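Local coordinates for phosphoenolpyruvate-protein phosphotransferase (Coxiella burnetii, PDB 3TRC) that probably transfers phosphate from phosphoenolpyruvate to a histidine of a partner protein, and is represented here by its GAF domain alone, at residues E36-D41 against H138-E143; C43-C48 against A157-A162; I80-E85 against P96-Y101. One frame throughout, in Å; residues are numbered along the deposited sequence.

Contact 1 (E36-D41 against H138-E143); sequences EALPAD and HHFAEE
Phe140 of the loop entering helix 142-164 meets Leu38 and Ala40 of the turn that follows helix 23-37. This is a small hydrophobic contact at one end of the GAF domain, where helix 23-37 leads into the antiparallel sheet and strand 125-134 leads out of it into helix 142-164. About 81 Å² is buried in all. The backbones stay well apart, with CA of Leu38 and CA of Phe140 at 9.6 Å, so the side chains must bridge the gap. Phe140 and Leu38 both reach into it. In Phe140, CG stands beside the backbone N and anti to the carbonyl carbon (chi1 -70°). The ring is turned nearly square to the CA-CB-CG plane (chi2 -101°), and its CE1 corner becomes the meeting point. Leu38 sends CG out in a similar way (chi1 -79°). Its CD1 methyl then comes obliquely to the ring, with Leu38 CD1 4.4 Å from Phe140 CE1. Ala40 approaches differently, since its methyl lies at the ring edge and near the ring plane. Between these two residues the chain turns at Pro39, which follows a cis peptide bond. The CB of Pro39 points away from the loop, while those of Leu38 and Ala40 both point toward it. The ring of Phe140 also packs on Ile132 and Gln134 of strand 125-134. Leu38 reaches further to Phe147 of helix 142-164 and to Met6 of helix 3-19. Ala141 holds the N-cap position of helix 142-164, directly after the aromatic residue. Beyond it, Glu142 forms a salt bridge with Lys8 of the second subunit, which places the dimer interface close by. At the ring corner itself, Ala40 CB lies 4.4 Å from Phe140 CE1, the same atom that meets the leucine methyl.

Contact 2 (C43-C48 against A157-A162); sequences CSLFIC and AEIAHA
The CD1 methyls of Ile47 and Ile159 meet at 4.1 Å, tip to tip, and join strand 42-49 to helix 142-164. Ile159 CD1 also stands 4.2 Å from Ile47 CG1, so it touches the last two carbons of the longer branch. A looser touch comes from the neighbouring inward residue of the strand, with Leu45 CD2 4.5 Å from Ile159 CD1. One helix methyl therefore serves both strand residues. It rests against two side chains that point to the same face of the sheet, two positions apart. Torsions explain the reach. In Ile159, CG1 lies anti to the carbonyl carbon (chi1 -61°), and the chain is then extended (chi2 174°), which carries CD1 straight off the helix. Ile47 is built alike, so the two long branches are directed at each other across the gap. The backbones stay 8.5 Å apart between CA of Ile47 and CA of Ile159. Further out, Met58 of strand 54-61 packs on Ile47, Leu27 of helix 23-37 packs on Leu45, and Leu127 of strand 125-134 packs on Ile159. Backbone hydrogen bonds tie Leu45 to strand 54-61 and Phe46 to strand 125-134, which fixes the strand between its neighbours. Phe46 itself points to the other face of the sheet. On the outer side of the helix, the ring of His161 meets His161 of the second subunit, with the planes at about 85°. This is helix-on-sheet packing in the core of the GAF domain, and all three touching residues are buried. The contact is made by aliphatic methyl and methylene groups alone. Its chemistry implies cohesion through dispersion and the exclusion of water, without the directional demands of polar bonds.

Contact 3 (I80-E85 against P96-Y101); sequences IGLVGE and PLHPAY. With NA (sodium ion), chain C; PO4 (phosphate ion), chain B.
Leu82, on helix 78-86, reaches over to His98 and Ala100 in the loop between strands 90-92 and 114-122, as surface packing in the GAF domain. Its CB already points toward that loop. CG stands anti to the backbone N (chi1 -171°), and the CD2 branch prolongs this extended path. At the tip, Leu82 CD2 lies 3.8 Å from His98 CE1, in an oblique approach to the ring. The two side chains cross at about a right angle. The same methyl is 4.3 Å from Ala100 CB.

His98 is held within its own turn, a type I beta turn from His98 to Tyr101. Ala100 N donates to His98 ND1 at 3.0 Å, nearly straight (163°), with the donor close to the ring plane. Pro99 CD lies over one face of the His98 ring, toward its rim.

Two ions bind the same helix. Ile80 N donates to phosphate O3 at 2.9 Å. The phosphate, probably from the crystallisation liquor, sits between helix and loop and is also bound by Leu79 N, Lys102 N and Arg104 NH1. Gly81 O and Glu85 OE2, each 2.9 Å from the sodium ion, bind it together with Tyr55 OH. Gly76 also belongs to this site.

Helix and loop thus join through apolar packing and a shared anion. With ND1 as acceptor, the proton of a neutral His98 would be expected on NE2.

In the fold
All three contacts belong to one GAF domain. Contacts 1 and 2 both use helix 142-164, near its start and toward its end, and their centres are 21 Å apart on opposite sides of the chain's centre. Their other segments adjoin in sequence, as helix 23-37 leads into strand 42-49. Contact 3 is nested in sequence inside the loops closed by both. It touches contact 2 through the sheet's other face, where Phe46 CE1 packs 3.9 Å from Ile80 CD1. Contact 1 stays separate from contact 3, with nearest atoms about 9 Å apart. The sodium ion belongs to contact 3 and lies about 13 Å from the Ile47 side chain.

Contact 1 (E36-D41 against H138-E143)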
ATOM      1  N   GLU A  36      -1.822  13.225 -12.138  1.00 12.50           N
ATOM      2  CA  GLU A  36      -0.470  13.612 -12.517  1.00 15.65           C
ATOM      3  C   GLU A  36       0.361  12.421 -12.965  1.00 14.09           C
ATOM      4  O   GLU A  36       1.143  12.520 -13.913  1.00 16.96           O
ATOM      5  CB  GLU A  36       0.245  14.281 -11.339  1.00 16.96           C
ATOM      6  CG  GLU A  36      -0.286  15.643 -10.970  1.00 19.60           C
ATOM      7  CD  GLU A  36       0.341  16.165  -9.689  1.00 26.78           C
ATOM      8  OE1 GLU A  36       0.772  15.339  -8.856  1.00 26.36           O
ATOM      9  OE2 GLU A  36       0.403  17.398  -9.516  1.00 31.56           O
ATOM     10  N   ALA A  37       0.206  11.304 -12.260  1.00 13.25           N
ATOM     11  CA  ALA A  37       1.166  10.206 -12.336  1.00 15.38           C
ATOM     12  C   ALA A  37       0.840   9.107 -13.349  1.00 15.01           C
ATOM     13  O   ALA A  37       1.752   8.507 -13.922  1.00 14.94           O
ATOM     14  CB  ALA A  37       1.390   9.601 -10.944  1.00 18.06           C
ATOM     15  N   LEU A  38      -0.442   8.834 -13.571  1.00 12.84           N
ATOM     16  CA  LEU A  38      -0.820   7.756 -14.485  1.00 15.13           C
ATOM     17  C   LEU A  38      -0.336   7.965 -15.928  1.00 15.26           C
ATOM     18  O   LEU A  38       0.299   7.075 -16.489  1.00 15.08           O
ATOM     19  CB  LEU A  38      -2.326   7.484 -14.449  1.00 17.00           C
ATOM     20  CG  LEU A  38      -2.824   6.659 -13.266  1.00 21.62           C
ATOM     21  CD1 LEU A  38      -4.333   6.489 -13.348  1.00 20.25           C
ATOM     22  CD2 LEU A  38      -2.131   5.303 -13.232  1.00 23.50           C
ATOM     23  N   PRO A  39      -0.651   9.120 -16.544  1.00 13.66           N
ATOM     24  CA  PRO A  39      -1.538  10.190 -16.071  1.00 13.03           C
ATOM     25  C   PRO A  39      -2.991   9.930 -16.453  1.00 13.89           C
ATOM     26  O   PRO A  39      -3.291   9.001 -17.204  1.00 15.10           O
ATOM     27  CB  PRO A  39      -1.030  11.410 -16.835  1.00 13.01           C
ATOM     28  CG  PRO A  39      -0.590  10.839 -18.148  1.00 13.25           C
ATOM     29  CD  PRO A  39      -0.003   9.478 -17.820  1.00 17.00           C
ATOM     30  N   ALA A  40      -3.891  10.753 -15.928  1.00 14.62           N
ATOM     31  CA  ALA A  40      -5.293  10.711 -16.313  1.00 13.24           C
ATOM     32  C   ALA A  40      -5.822  12.138 -16.292  1.00 12.31           C
ATOM     33  O   ALA A  40      -5.180  13.031 -15.751  1.00 13.25           O
ATOM     34  CB  ALA A  40      -6.092   9.827 -15.360  1.00 11.98           C
ATOM     35  N   ASP A  41      -6.997  12.358 -16.870  1.00 11.69           N
ATOM     36  CA  ASP A  41      -7.523  13.720 -16.971  1.00 14.38           C
ATOM     37  C   ASP A  41      -8.497  14.108 -15.866  1.00 14.62           C
ATOM     38  O   ASP A  41      -8.649  15.291 -15.564  1.00 14.08           O
ATOM     39  CB  ASP A  41      -8.137  13.953 -18.346  1.00 15.76           C
ATOM     40  CG  ASP A  41      -7.160  13.660 -19.455  1.00 16.86           C
ATOM     41  OD1 ASP A  41      -6.054  14.248 -19.444  1.00 16.87           O
ATOM     42  OD2 ASP A  41      -7.473  12.812 -20.308  1.00 17.15           O
ATOM     43  N   HIS A 138      -9.479   5.184 -24.597  1.00 16.77           N
ATOM     44  CA  HIS A 138      -8.623   4.045 -24.297  1.00 15.42           C
ATOM     45  C   HIS A 138      -9.028   3.498 -22.954  1.00 15.24           C
ATOM     46  O   HIS A 138      -9.254   4.262 -22.018  1.00 14.46           O
ATOM     47  CB  HIS A 138      -7.164   4.488 -24.165  1.00 17.31           C
ATOM     48  CG  HIS A 138      -6.549   4.954 -25.443  1.00 18.36           C
ATOM     49  ND1 HIS A 138      -5.249   5.409 -25.517  1.00 23.33           N
ATOM     50  CD2 HIS A 138      -7.051   5.039 -26.697  1.00 18.65           C
ATOM     51  CE1 HIS A 138      -4.979   5.754 -26.764  1.00 21.58           C
ATOM     52  NE2 HIS A 138      -6.056   5.544 -27.498  1.00 19.20           N
ATOM     53  N   HIS A 139      -9.088   2.183 -22.827  1.00 14.95           N
ATOM     54  CA  HIS A 139      -9.238   1.629 -21.495  1.00 17.46           C
ATOM     55  C   HIS A 139      -7.916   1.785 -20.742  1.00 14.43           C
ATOM     56  O   HIS A 139      -6.925   2.266 -21.296  1.00 13.89           O
ATOM     57  CB  HIS A 139      -9.692   0.171 -21.543  1.00 24.01           C
ATOM     58  CG  HIS A 139      -8.646  -0.776 -22.035  1.00 25.19           C
ATOM     59  ND1 HIS A 139      -8.465  -1.056 -23.372  1.00 27.40           N
ATOM     60  CD2 HIS A 139      -7.732  -1.518 -21.366  1.00 28.07           C
ATOM     61  CE1 HIS A 139      -7.482  -1.929 -23.506  1.00 27.19           C
ATOM     62  NE2 HIS A 139      -7.020  -2.225 -22.304  1.00 28.02           N
ATOM     63  N   PHE A 140      -7.915   1.403 -19.472  1.00 14.23           N
ATOM     64  CA  PHE A 140      -6.716   1.505 -18.653  1.00 13.11           C
ATOM     65  C   PHE A 140      -5.945   0.192 -18.656  1.00 13.87           C
ATOM     66  O   PHE A 140      -6.527  -0.883 -18.517  1.00 16.81           O
ATOM     67  CB  PHE A 140      -7.069   1.957 -17.230  1.00 12.33           C
ATOM     68  CG  PHE A 140      -7.518   3.393 -17.157  1.00 13.36           C
ATOM     69  CD1 PHE A 140      -6.647   4.384 -16.731  1.00 12.85           C
ATOM     70  CD2 PHE A 140      -8.802   3.753 -17.548  1.00 14.15           C
ATOM     71  CE1 PHE A 140      -7.050   5.709 -16.683  1.00 13.65           C
ATOM     72  CE2 PHE A 140      -9.214   5.071 -17.493  1.00 14.38           C
ATOM     73  CZ  PHE A 140      -8.336   6.051 -17.063  1.00 14.12           C
ATOM     74  N   ALA A 141      -4.630   0.287 -18.836  1.00 12.84           N
ATOM     75  CA  ALA A 141      -3.814  -0.903 -18.988  1.00 12.05           C
ATOM     76  C   ALA A 141      -3.724  -1.692 -17.684  1.00 14.26           C
ATOM     77  O   ALA A 141      -4.076  -1.196 -16.615  1.00 12.73           O
ATOM     78  CB  ALA A 141      -2.427  -0.526 -19.485  1.00 12.38           C
ATOM     79  N   GLU A 142      -3.252  -2.929 -17.789  1.00 14.31           N
ATOM     80  CA  GLU A 142      -3.219  -3.841 -16.648  1.00 15.41           C
ATOM     81  C   GLU A 142      -2.515  -3.276 -15.418  1.00 13.79           C
ATOM     82  O   GLU A 142      -3.014  -3.419 -14.300  1.00 15.64           O
ATOM     83  CB  GLU A 142      -2.565  -5.161 -17.057  1.00 19.99           C
ATOM     84  CG  GLU A 142      -2.571  -6.222 -15.978  1.00 25.70           C
ATOM     85  CD  GLU A 142      -1.947  -7.524 -16.450  1.00 34.51           C
ATOM     86  OE1 GLU A 142      -1.221  -7.509 -17.467  1.00 38.81           O
ATOM     87  OE2 GLU A 142      -2.191  -8.564 -15.809  1.00 35.90           O
ATOM     88  N   GLU A 143      -1.356  -2.650 -15.615  1.00 10.81           N
ATOM     89  CA  GLU A 143      -0.616  -2.100 -14.484  1.00 12.83           C
ATOM     90  C   GLU A 143      -1.333  -0.893 -13.879  1.00 12.77           C
ATOM     91  O   GLU A 143      -1.207  -0.624 -12.685  1.00 14.05           O
ATOM     92  CB  GLU A 143       0.823  -1.735 -14.869  1.00 12.97           C
ATOM     93  CG  GLU A 143       0.958  -0.575 -15.867  1.00 16.10           C
ATOM     94  CD  GLU A 143       0.885  -1.010 -17.327  1.00 18.42           C
ATOM     95  OE1 GLU A 143       0.323  -2.087 -17.629  1.00 17.20           O
ATOM     96  OE2 GLU A 143       1.403  -0.266 -18.184  1.00 15.28           O
TER

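Contact 2 (C43-C48 against A157-A162)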
ATOM      1  N   CYS A  43     -10.047  12.484 -11.843  0.78 13.73           N
ATOM      2  CA  CYS A  43     -10.136  11.436 -10.844  0.78 12.27           C
ATOM      3  C   CYS A  43     -11.028  11.945  -9.733  0.78 12.51           C
ATOM      4  O   CYS A  43     -10.856  13.064  -9.255  0.78 11.71           O
ATOM      5  CB  CYS A  43      -8.754  11.063 -10.307  0.78 14.57           C
ATOM      6  SG  CYS A  43      -8.780   9.717  -9.113  0.78 12.29           S
ATOM      7  N   SER A  44     -11.994  11.122  -9.347  1.00 12.51           N
ATOM      8  CA  SER A  44     -12.967  11.487  -8.325  1.00 10.74           C
ATOM      9  C   SER A  44     -13.115  10.368  -7.310  1.00 13.03           C
ATOM     10  O   SER A  44     -12.964   9.193  -7.641  1.00 14.68           O
ATOM     11  CB  SER A  44     -14.330  11.785  -8.966  1.00 13.52           C
ATOM     12  OG  SER A  44     -14.214  12.838  -9.916  1.00 15.17           O
ATOM     13  N   LEU A  45     -13.417  10.743  -6.073  1.00 11.31           N
ATOM     14  CA  LEU A  45     -13.600   9.769  -5.010  1.00 11.81           C
ATOM     15  C   LEU A  45     -14.949  10.025  -4.358  1.00 11.79           C
ATOM     16  O   LEU A  45     -15.240  11.143  -3.938  1.00 12.44           O
ATOM     17  CB  LEU A  45     -12.461   9.880  -3.991  1.00 16.99           C
ATOM     18  CG  LEU A  45     -12.287   8.702  -3.031  1.00 26.93           C
ATOM     19  CD1 LEU A  45     -10.858   8.640  -2.514  1.00 33.17           C
ATOM     20  CD2 LEU A  45     -13.283   8.783  -1.886  1.00 26.44           C
ATOM     21  N   PHE A  46     -15.779   8.986  -4.320  1.00 12.04           N
ATOM     22  CA  PHE A  46     -17.109   9.069  -3.737  1.00 11.68           C
ATOM     23  C   PHE A  46     -17.131   8.236  -2.476  1.00 12.94           C
ATOM     24  O   PHE A  46     -16.498   7.181  -2.410  1.00 13.21           O
ATOM     25  CB  PHE A  46     -18.158   8.504  -4.700  1.00 12.72           C
ATOM     26  CG  PHE A  46     -18.367   9.332  -5.938  1.00 11.61           C
ATOM     27  CD1 PHE A  46     -17.565   9.159  -7.051  1.00 14.56           C
ATOM     28  CD2 PHE A  46     -19.389  10.272  -5.991  1.00 15.03           C
ATOM     29  CE1 PHE A  46     -17.768   9.915  -8.200  1.00 15.43           C
ATOM     30  CE2 PHE A  46     -19.594  11.036  -7.126  1.00 13.04           C
ATOM     31  CZ  PHE A  46     -18.793  10.858  -8.232  1.00 13.13           C
ATOM     32  N   ILE A  47     -17.871   8.698  -1.478  1.00 12.55           N
ATOM     33  CA  ILE A  47     -18.056   7.909  -0.268  1.00 12.27           C
ATOM     34  C   ILE A  47     -19.535   7.573  -0.098  1.00 13.15           C
ATOM     35  O   ILE A  47     -20.405   8.400  -0.376  1.00 14.99           O
ATOM     36  CB  ILE A  47     -17.503   8.644   0.969  1.00 15.58           C
ATOM     37  CG1 ILE A  47     -15.984   8.805   0.837  1.00 18.83           C
ATOM     38  CG2 ILE A  47     -17.826   7.878   2.240  1.00 14.08           C
ATOM     39  CD1 ILE A  47     -15.307   9.273   2.112  1.00 23.83           C
ATOM     40  N   CYS A  48     -19.816   6.345   0.337  1.00 13.17           N
ATOM     41  CA  CYS A  48     -21.196   5.920   0.552  1.00 13.57           C
ATOM     42  C   CYS A  48     -21.861   6.666   1.698  1.00 16.48           C
ATOM     43  O   CYS A  48     -21.282   6.815   2.778  1.00 17.49           O
ATOM     44  CB  CYS A  48     -21.251   4.425   0.853  1.00 14.05           C
ATOM     45  SG  CYS A  48     -20.715   3.392  -0.496  1.00 16.79           S
ATOM     46  N   ALA A 157      -9.032   1.449   4.012  1.00 15.31           N
ATOM     47  CA  ALA A 157      -8.556   1.443   5.389  1.00 17.81           C
ATOM     48  C   ALA A 157      -8.616   2.839   5.988  1.00 17.39           C
ATOM     49  O   ALA A 157      -8.999   3.013   7.141  1.00 18.63           O
ATOM     50  CB  ALA A 157      -7.134   0.894   5.464  1.00 17.61           C
ATOM     51  N   GLU A 158      -8.230   3.835   5.202  1.00 18.28           N
ATOM     52  CA  GLU A 158      -8.249   5.215   5.670  1.00 20.63           C
ATOM     53  C   GLU A 158      -9.671   5.698   5.966  1.00 16.16           C
ATOM     54  O   GLU A 158      -9.918   6.351   6.977  1.00 17.21           O
ATOM     55  CB  GLU A 158      -7.543   6.125   4.664  1.00 21.27           C
ATOM     56  CG  GLU A 158      -6.070   5.756   4.453  1.00 26.09           C
ATOM     57  CD  GLU A 158      -5.227   5.968   5.703  1.00 33.30           C
ATOM     58  OE1 GLU A 158      -5.324   7.057   6.297  1.00 33.43           O
ATOM     59  OE2 GLU A 158      -4.477   5.048   6.098  1.00 36.91           O
ATOM     60  N   ILE A 159     -10.612   5.369   5.088  1.00 15.04           N
ATOM     61  CA  ILE A 159     -12.006   5.707   5.322  1.00 12.63           C
ATOM     62  C   ILE A 159     -12.575   4.974   6.543  1.00 17.33           C
ATOM     63  O   ILE A 159     -13.266   5.566   7.374  1.00 16.04           O
ATOM     64  CB  ILE A 159     -12.858   5.416   4.074  1.00 14.97           C
ATOM     65  CG1 ILE A 159     -12.352   6.270   2.905  1.00 13.70           C
ATOM     66  CG2 ILE A 159     -14.338   5.655   4.360  1.00 15.13           C
ATOM     67  CD1 ILE A 159     -13.020   5.971   1.565  1.00 16.85           C
ATOM     68  N   ALA A 160     -12.278   3.685   6.651  1.00 13.89           N
ATOM     69  CA  ALA A 160     -12.749   2.909   7.792  1.00 14.91           C
ATOM     70  C   ALA A 160     -12.209   3.469   9.104  1.00 15.65           C
ATOM     71  O   ALA A 160     -12.919   3.523  10.112  1.00 18.96           O
ATOM     72  CB  ALA A 160     -12.370   1.445   7.634  1.00 17.70           C
ATOM     73  N   HIS A 161     -10.948   3.890   9.092  1.00 14.77           N
ATOM     74  CA  HIS A 161     -10.318   4.420  10.294  1.00 18.59           C
ATOM     75  C   HIS A 161     -10.968   5.740  10.697  1.00 21.15           C
ATOM     76  O   HIS A 161     -11.248   5.968  11.872  1.00 20.26           O
ATOM     77  CB  HIS A 161      -8.812   4.599  10.081  1.00 24.62           C
ATOM     78  CG  HIS A 161      -8.089   5.124  11.282  1.00 32.36           C
ATOM     79  ND1 HIS A 161      -7.520   6.379  11.319  1.00 38.71           N
ATOM     80  CD2 HIS A 161      -7.850   4.566  12.492  1.00 34.14           C
ATOM     81  CE1 HIS A 161      -6.956   6.570  12.499  1.00 39.79           C
ATOM     82  NE2 HIS A 161      -7.142   5.485  13.229  1.00 37.75           N
ATOM     83  N   ALA A 162     -11.210   6.603   9.713  1.00 22.11           N
ATOM     84  CA  ALA A 162     -11.886   7.874   9.959  1.00 20.42           C
ATOM     85  C   ALA A 162     -13.272   7.660  10.561  1.00 20.69           C
ATOM     86  O   ALA A 162     -13.659   8.347  11.508  1.00 22.22           O
ATOM     87  CB  ALA A 162     -11.988   8.678   8.673  1.00 18.69           C
TER

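Contact 3 (I80-E85 against P96-Y101)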
ATOM      1  N   ILE A  80     -21.346   4.263 -12.355  1.00 16.10           N
ATOM      2  CA  ILE A  80     -20.745   4.288 -11.028  1.00 17.36           C
ATOM      3  C   ILE A  80     -21.516   3.379 -10.066  1.00 15.68           C
ATOM      4  O   ILE A  80     -20.917   2.635  -9.281  1.00 15.24           O
ATOM      5  CB  ILE A  80     -20.610   5.732 -10.499  1.00 19.09           C
ATOM      6  CG1 ILE A  80     -19.566   6.472 -11.339  1.00 19.99           C
ATOM      7  CG2 ILE A  80     -20.224   5.740  -9.031  1.00 18.37           C
ATOM      8  CD1 ILE A  80     -19.472   7.965 -11.083  1.00 19.15           C
ATOM      9  N   GLY A  81     -22.844   3.420 -10.153  1.00 16.79           N
ATOM     10  CA  GLY A  81     -23.680   2.504  -9.397  1.00 19.18           C
ATOM     11  C   GLY A  81     -23.366   1.055  -9.727  1.00 18.65           C
ATOM     12  O   GLY A  81     -23.345   0.194  -8.851  1.00 17.48           O
ATOM     13  N   LEU A  82     -23.107   0.777 -10.999  1.00 14.14           N
ATOM     14  CA  LEU A  82     -22.812  -0.593 -11.405  1.00 14.85           C
ATOM     15  C   LEU A  82     -21.500  -1.082 -10.788  1.00 15.88           C
ATOM     16  O   LEU A  82     -21.410  -2.225 -10.341  1.00 18.20           O
ATOM     17  CB  LEU A  82     -22.800  -0.708 -12.929  1.00 17.94           C
ATOM     18  CG  LEU A  82     -22.708  -2.116 -13.512  1.00 20.76           C
ATOM     19  CD1 LEU A  82     -23.826  -3.010 -12.970  1.00 22.09           C
ATOM     20  CD2 LEU A  82     -22.737  -2.054 -15.035  1.00 21.15           C
ATOM     21  N   VAL A  83     -20.488  -0.215 -10.745  1.00 15.49           N
ATOM     22  CA  VAL A  83     -19.242  -0.557 -10.066  1.00 14.80           C
ATOM     23  C   VAL A  83     -19.520  -0.935  -8.607  1.00 15.41           C
ATOM     24  O   VAL A  83     -19.012  -1.933  -8.101  1.00 14.93           O
ATOM     25  CB  VAL A  83     -18.244   0.618 -10.067  1.00 14.82           C
ATOM     26  CG1 VAL A  83     -17.011   0.269  -9.242  1.00 13.84           C
ATOM     27  CG2 VAL A  83     -17.868   1.016 -11.495  1.00 17.59           C
ATOM     28  N   GLY A  84     -20.339  -0.132  -7.935  1.00 14.48           N
ATOM     29  CA  GLY A  84     -20.646  -0.393  -6.537  1.00 15.23           C
ATOM     30  C   GLY A  84     -21.363  -1.710  -6.286  1.00 16.48           C
ATOM     31  O   GLY A  84     -21.118  -2.378  -5.285  1.00 18.07           O
ATOM     32  N   GLU A  85     -22.261  -2.087  -7.188  1.00 15.57           N
ATOM     33  CA  GLU A  85     -23.029  -3.313  -7.007  1.00 15.22           C
ATOM     34  C   GLU A  85     -22.251  -4.554  -7.418  1.00 16.24           C
ATOM     35  O   GLU A  85     -22.409  -5.617  -6.827  1.00 17.05           O
ATOM     36  CB  GLU A  85     -24.348  -3.237  -7.771  1.00 18.10           C
ATOM     37  CG  GLU A  85     -25.269  -2.154  -7.255  1.00 20.21           C
ATOM     38  CD  GLU A  85     -25.608  -2.315  -5.785  1.00 23.77           C
ATOM     39  OE1 GLU A  85     -25.814  -3.458  -5.328  1.00 24.99           O
ATOM     40  OE2 GLU A  85     -25.688  -1.293  -5.077  1.00 24.71           O
ATOM     41  N   PRO A  96     -19.361   6.530 -22.314  1.00 16.00           N
ATOM     42  CA  PRO A  96     -20.676   6.998 -22.769  1.00 16.44           C
ATOM     43  C   PRO A  96     -21.423   5.988 -23.637  1.00 19.21           C
ATOM     44  O   PRO A  96     -22.645   6.095 -23.758  1.00 18.35           O
ATOM     45  CB  PRO A  96     -20.336   8.255 -23.571  1.00 16.40           C
ATOM     46  CG  PRO A  96     -19.087   8.765 -22.922  1.00 17.88           C
ATOM     47  CD  PRO A  96     -18.303   7.513 -22.607  1.00 17.16           C
ATOM     48  N   LEU A  97     -20.715   5.025 -24.220  1.00 17.34           N
ATOM     49  CA  LEU A  97     -21.369   4.011 -25.045  1.00 18.35           C
ATOM     50  C   LEU A  97     -21.940   2.856 -24.223  1.00 20.03           C
ATOM     51  O   LEU A  97     -22.699   2.042 -24.742  1.00 22.57           O
ATOM     52  CB  LEU A  97     -20.415   3.473 -26.116  1.00 21.30           C
ATOM     53  CG  LEU A  97     -19.767   4.523 -27.023  1.00 25.66           C
ATOM     54  CD1 LEU A  97     -18.944   3.852 -28.111  1.00 27.13           C
ATOM     55  CD2 LEU A  97     -20.828   5.431 -27.628  1.00 26.92           C
ATOM     56  N   HIS A  98     -21.578   2.783 -22.945  1.00 19.07           N
ATOM     57  CA  HIS A  98     -22.090   1.723 -22.079  1.00 19.04           C
ATOM     58  C   HIS A  98     -23.559   1.974 -21.787  1.00 22.05           C
ATOM     59  O   HIS A  98     -23.950   3.106 -21.513  1.00 20.95           O
ATOM     60  CB  HIS A  98     -21.297   1.658 -20.770  1.00 18.77           C
ATOM     61  CG  HIS A  98     -21.554   0.417 -19.967  1.00 20.24           C
ATOM     62  ND1 HIS A  98     -22.693   0.237 -19.211  1.00 20.69           N
ATOM     63  CD2 HIS A  98     -20.809  -0.702 -19.797  1.00 23.25           C
ATOM     64  CE1 HIS A  98     -22.643  -0.942 -18.616  1.00 20.72           C
ATOM     65  NE2 HIS A  98     -21.511  -1.532 -18.956  1.00 21.78           N
ATOM     66  N   PRO A  99     -24.380   0.916 -21.852  1.00 25.10           N
ATOM     67  CA  PRO A  99     -25.832   1.011 -21.654  1.00 24.30           C
ATOM     68  C   PRO A  99     -26.236   1.608 -20.306  1.00 25.07           C
ATOM     69  O   PRO A  99     -27.337   2.148 -20.192  1.00 26.60           O
ATOM     70  CB  PRO A  99     -26.288  -0.450 -21.732  1.00 26.96           C
ATOM     71  CG  PRO A  99     -25.250  -1.127 -22.550  1.00 30.29           C
ATOM     72  CD  PRO A  99     -23.957  -0.453 -22.190  1.00 28.57           C
ATOM     73  N   ALA A 100     -25.367   1.510 -19.303  1.00 22.39           N
ATOM     74  CA  ALA A 100     -25.702   1.982 -17.962  1.00 22.06           C
ATOM     75  C   ALA A 100     -25.331   3.445 -17.755  1.00 23.23           C
ATOM     76  O   ALA A 100     -25.764   4.071 -16.788  1.00 23.40           O
ATOM     77  CB  ALA A 100     -25.027   1.114 -16.907  1.00 21.40           C
ATOM     78  N   TYR A 101     -24.530   3.986 -18.666  1.00 17.97           N
ATOM     79  CA  TYR A 101     -24.019   5.347 -18.525  1.00 20.60           C
ATOM     80  C   TYR A 101     -25.118   6.408 -18.577  1.00 22.84           C
ATOM     81  O   TYR A 101     -25.983   6.380 -19.452  1.00 22.14           O
ATOM     82  CB  TYR A 101     -22.962   5.629 -19.596  1.00 20.51           C
ATOM     83  CG  TYR A 101     -22.234   6.947 -19.424  1.00 24.02           C
ATOM     84  CD1 TYR A 101     -21.119   7.044 -18.603  1.00 27.77           C
ATOM     85  CD2 TYR A 101     -22.653   8.085 -20.095  1.00 24.95           C
ATOM     86  CE1 TYR A 101     -20.444   8.246 -18.450  1.00 30.40           C
ATOM     87  CE2 TYR A 101     -21.991   9.290 -19.948  1.00 29.35           C
ATOM     88  CZ  TYR A 101     -20.886   9.365 -19.129  1.00 30.17           C
ATOM     89  OH  TYR A 101     -20.223  10.562 -18.979  1.00 36.77           O
TER
HETATM   90 NA    NA C 170     -24.402   0.974  -6.269  1.00 34.94          NA
HETATM   91  P   PO4 B 169     -23.156   7.560 -14.203  1.00 27.62           P
HETATM   92  O1  PO4 B 169     -24.462   8.069 -13.652  1.00 26.86           O
HETATM   93  O2  PO4 B 169     -22.326   8.723 -14.705  1.00 34.60           O
HETATM   94  O3  PO4 B 169     -22.384   6.822 -13.142  1.00 27.38           O
HETATM   95  O4  PO4 B 169     -23.413   6.633 -15.366  1.00 24.49           O